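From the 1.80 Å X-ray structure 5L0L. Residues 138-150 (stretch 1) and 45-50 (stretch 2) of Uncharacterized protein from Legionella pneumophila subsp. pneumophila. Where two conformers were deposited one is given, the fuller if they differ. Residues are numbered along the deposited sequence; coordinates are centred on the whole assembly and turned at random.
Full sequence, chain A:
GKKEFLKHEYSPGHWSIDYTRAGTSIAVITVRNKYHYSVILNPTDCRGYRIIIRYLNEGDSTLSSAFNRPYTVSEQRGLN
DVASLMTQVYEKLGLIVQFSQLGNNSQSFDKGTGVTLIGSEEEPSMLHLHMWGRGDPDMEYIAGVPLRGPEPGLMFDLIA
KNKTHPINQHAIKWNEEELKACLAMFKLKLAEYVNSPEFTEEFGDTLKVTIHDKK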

# COMPACT_ATOMS: atom_id res chain seq x y z
N ASP A 138 22.53 6.10 4.65
CA ASP A 138 23.85 5.63 5.07
C ASP A 138 23.88 5.02 6.48
O ASP A 138 24.93 4.50 6.88
CB ASP A 138 24.86 6.79 5.02
CG ASP A 138 25.30 7.14 3.61
OD1 ASP A 138 25.25 6.24 2.74
OD2 ASP A 138 25.76 8.28 3.36
N MSE A 139 22.78 5.06 7.22
CA MSE A 139 22.77 4.50 8.57
C MSE A 139 22.54 2.99 8.53
O MSE A 139 21.65 2.52 7.82
CB MSE A 139 21.69 5.21 9.37
CG MSE A 139 21.31 4.57 10.69
SE MSE A 139 22.76 4.80 11.99
CE MSE A 139 21.77 5.63 13.48
N GLU A 140 23.33 2.25 9.31
CA GLU A 140 23.13 0.79 9.45
C GLU A 140 22.16 0.53 10.58
O GLU A 140 22.56 0.22 11.71
CB GLU A 140 24.50 0.08 9.61
CG GLU A 140 25.39 0.38 8.39
CD GLU A 140 26.65 -0.49 8.30
OE1 GLU A 140 27.10 -1.02 9.33
OE2 GLU A 140 27.19 -0.63 7.17
N TYR A 141 20.87 0.64 10.27
CA TYR A 141 19.79 0.40 11.24
C TYR A 141 19.86 -1.04 11.76
O TYR A 141 19.54 -1.32 12.93
CB TYR A 141 18.41 0.73 10.66
CG TYR A 141 18.18 2.20 10.41
CD1 TYR A 141 18.53 2.78 9.20
CD2 TYR A 141 17.59 3.01 11.37
CE1 TYR A 141 18.31 4.14 8.96
CE2 TYR A 141 17.39 4.37 11.15
CZ TYR A 141 17.74 4.93 9.95
OH TYR A 141 17.53 6.28 9.74
N ILE A 142 20.30 -1.95 10.89
CA ILE A 142 20.73 -3.29 11.27
C ILE A 142 22.24 -3.30 11.08
O ILE A 142 22.72 -2.92 10.00
CB ILE A 142 20.04 -4.32 10.39
CG1 ILE A 142 18.53 -4.30 10.65
CG2 ILE A 142 20.62 -5.69 10.61
CD1 ILE A 142 17.71 -5.12 9.68
N ALA A 143 22.99 -3.66 12.13
CA ALA A 143 24.46 -3.58 12.09
C ALA A 143 25.05 -4.29 10.86
O ALA A 143 24.72 -5.44 10.56
CB ALA A 143 25.10 -4.09 13.39
N GLY A 144 25.87 -3.55 10.12
CA GLY A 144 26.56 -4.05 8.92
C GLY A 144 25.73 -3.87 7.65
O GLY A 144 26.20 -4.21 6.56
N VAL A 145 24.51 -3.33 7.76
CA VAL A 145 23.64 -3.25 6.57
C VAL A 145 23.09 -1.82 6.45
O VAL A 145 22.13 -1.46 7.12
CB VAL A 145 22.47 -4.25 6.65
CG1 VAL A 145 21.77 -4.33 5.29
CG2 VAL A 145 22.89 -5.64 7.14
N PRO A 146 23.68 -1.00 5.57
CA PRO A 146 23.14 0.35 5.35
C PRO A 146 21.72 0.22 4.79
O PRO A 146 21.45 -0.69 4.01
CB PRO A 146 24.06 0.96 4.28
CG PRO A 146 25.19 0.03 4.16
CD PRO A 146 24.85 -1.29 4.73
N LEU A 147 20.85 1.13 5.19
CA LEU A 147 19.49 1.12 4.72
C LEU A 147 19.40 1.22 3.19
O LEU A 147 18.69 0.44 2.56
CB LEU A 147 18.70 2.26 5.37
CG LEU A 147 17.20 2.32 4.99
CD1 LEU A 147 16.46 1.12 5.57
CD2 LEU A 147 16.59 3.65 5.47
N ARG A 148 20.16 2.16 2.63
CA ARG A 148 20.12 2.49 1.21
C ARG A 148 18.76 3.05 0.81
O ARG A 148 17.89 3.29 1.66
CB ARG A 148 20.53 1.28 0.34
CG ARG A 148 21.91 0.74 0.71
CD ARG A 148 22.02 -0.65 0.11
NE ARG A 148 23.34 -1.19 0.27
CZ ARG A 148 23.71 -2.18 1.08
NH1 ARG A 148 22.87 -2.81 1.90
NH2 ARG A 148 24.99 -2.50 1.09
N GLY A 149 18.56 3.30 -0.48
CA GLY A 149 17.35 3.97 -0.95
C GLY A 149 17.57 5.48 -0.95
O GLY A 149 18.60 5.97 -0.47
N PRO A 150 16.65 6.24 -1.57
CA PRO A 150 16.79 7.68 -1.63
C PRO A 150 16.54 8.35 -0.30
O PRO A 150 15.83 7.80 0.57
CB PRO A 150 15.78 8.10 -2.72
CG PRO A 150 14.88 6.96 -2.90
CD PRO A 150 15.50 5.74 -2.33
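Stretch 2 (45-50) DCRGYR

Stretch 2 is held on stretch 1 chiefly by Tyr-49. Tyr-49 OH donates a hydrogen bond to Val-145 O at 2.6 Å. Tyr-49 OH also accepts one from Ile-142 N at 3.1 Å. Tyr-49 OH thus bonds to a backbone group at each end of the type II beta turn from Ile-142 to Val-145. A second anchor is backbone to backbone: Gly-48 N donates to Leu-147 O at 2.8 Å. Water 1 adds a bridge. The O of water 1 lies 2.8 Å from both Cys-46 O and Pro-146 O, and accepts a hydrogen bond from Arg-148 NH1 at 2.8 Å.

Neither stretch forms a regular helix or strand. The two chains run antiparallel where they meet: CA of Leu-147 lies 5.1 Å from CA of Gly-48, and CA of Arg-148 lies 4.9 Å from CA of Arg-47. Gly-48 and Tyr-49 both have positive phi. Within stretch 2, Asp-45 forms salt bridges with Arg-47 and Arg-50.

The Tyr-49 ring is sandwiched. Leu-147 CD1 sits over one face, 3.8 Å from the centroid of the Tyr-49 ring. Ile-142 CD1 sits over the opposite face, 4.1 Å from the Tyr-49 ring centroid. Val-145 CG1 packs 3.6 Å from Tyr-49 CE1. Farther out, Arg-148 NH1 approaches Cys-46 SG at 3.6 Å, and Arg-148 CB lies 4.0 Å from Arg-47 CG.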

# COMPACT_ATOMS: atom_id res chain seq x y z
N ASP A 45 16.57 -6.78 -4.52
CA ASP A 45 16.74 -5.40 -4.15
C ASP A 45 16.76 -5.28 -2.63
O ASP A 45 15.74 -5.48 -1.98
CB ASP A 45 15.60 -4.56 -4.75
CG ASP A 45 15.84 -3.06 -4.61
OD1 ASP A 45 16.97 -2.62 -4.27
OD2 ASP A 45 14.87 -2.31 -4.88
N CYS A 46 17.93 -4.92 -2.09
CA CYS A 46 18.12 -4.76 -0.65
C CYS A 46 17.81 -3.38 -0.15
O CYS A 46 17.75 -3.17 1.07
CB CYS A 46 19.56 -5.11 -0.24
SG CYS A 46 20.86 -4.03 -0.87
N ARG A 47 17.58 -2.42 -1.05
CA ARG A 47 17.32 -1.04 -0.61
C ARG A 47 16.08 -0.97 0.30
O ARG A 47 15.05 -1.60 0.02
CB ARG A 47 17.09 -0.10 -1.78
CG ARG A 47 18.30 -0.00 -2.73
CD ARG A 47 17.99 0.87 -3.92
NE ARG A 47 16.84 0.33 -4.64
CZ ARG A 47 15.90 1.05 -5.25
NH1 ARG A 47 15.96 2.37 -5.32
NH2 ARG A 47 14.90 0.43 -5.82
N GLY A 48 16.21 -0.20 1.37
CA GLY A 48 15.14 -0.01 2.33
C GLY A 48 14.74 -1.28 3.10
O GLY A 48 13.67 -1.31 3.71
N TYR A 49 15.59 -2.30 3.08
CA TYR A 49 15.27 -3.63 3.59
C TYR A 49 13.92 -4.11 3.04
O TYR A 49 13.08 -4.59 3.79
CB TYR A 49 15.27 -3.63 5.15
CG TYR A 49 16.45 -3.00 5.86
CD1 TYR A 49 17.74 -2.98 5.30
CD2 TYR A 49 16.29 -2.42 7.10
CE1 TYR A 49 18.80 -2.40 5.98
CE2 TYR A 49 17.35 -1.88 7.81
CZ TYR A 49 18.60 -1.86 7.25
OH TYR A 49 19.63 -1.28 7.91
N ARG A 50 13.70 -3.96 1.72
CA ARG A 50 12.43 -4.33 1.11
C ARG A 50 12.01 -5.76 1.45
O ARG A 50 12.85 -6.69 1.35
CB ARG A 50 12.52 -4.25 -0.41
CG ARG A 50 12.31 -2.89 -1.01
CD ARG A 50 12.58 -2.95 -2.52
NE ARG A 50 11.50 -3.60 -3.24
CZ ARG A 50 11.31 -3.51 -4.57
NH1 ARG A 50 12.20 -2.89 -5.35
NH2 ARG A 50 10.23 -4.07 -5.11
O HOH W 1 20.09 -2.47 2.40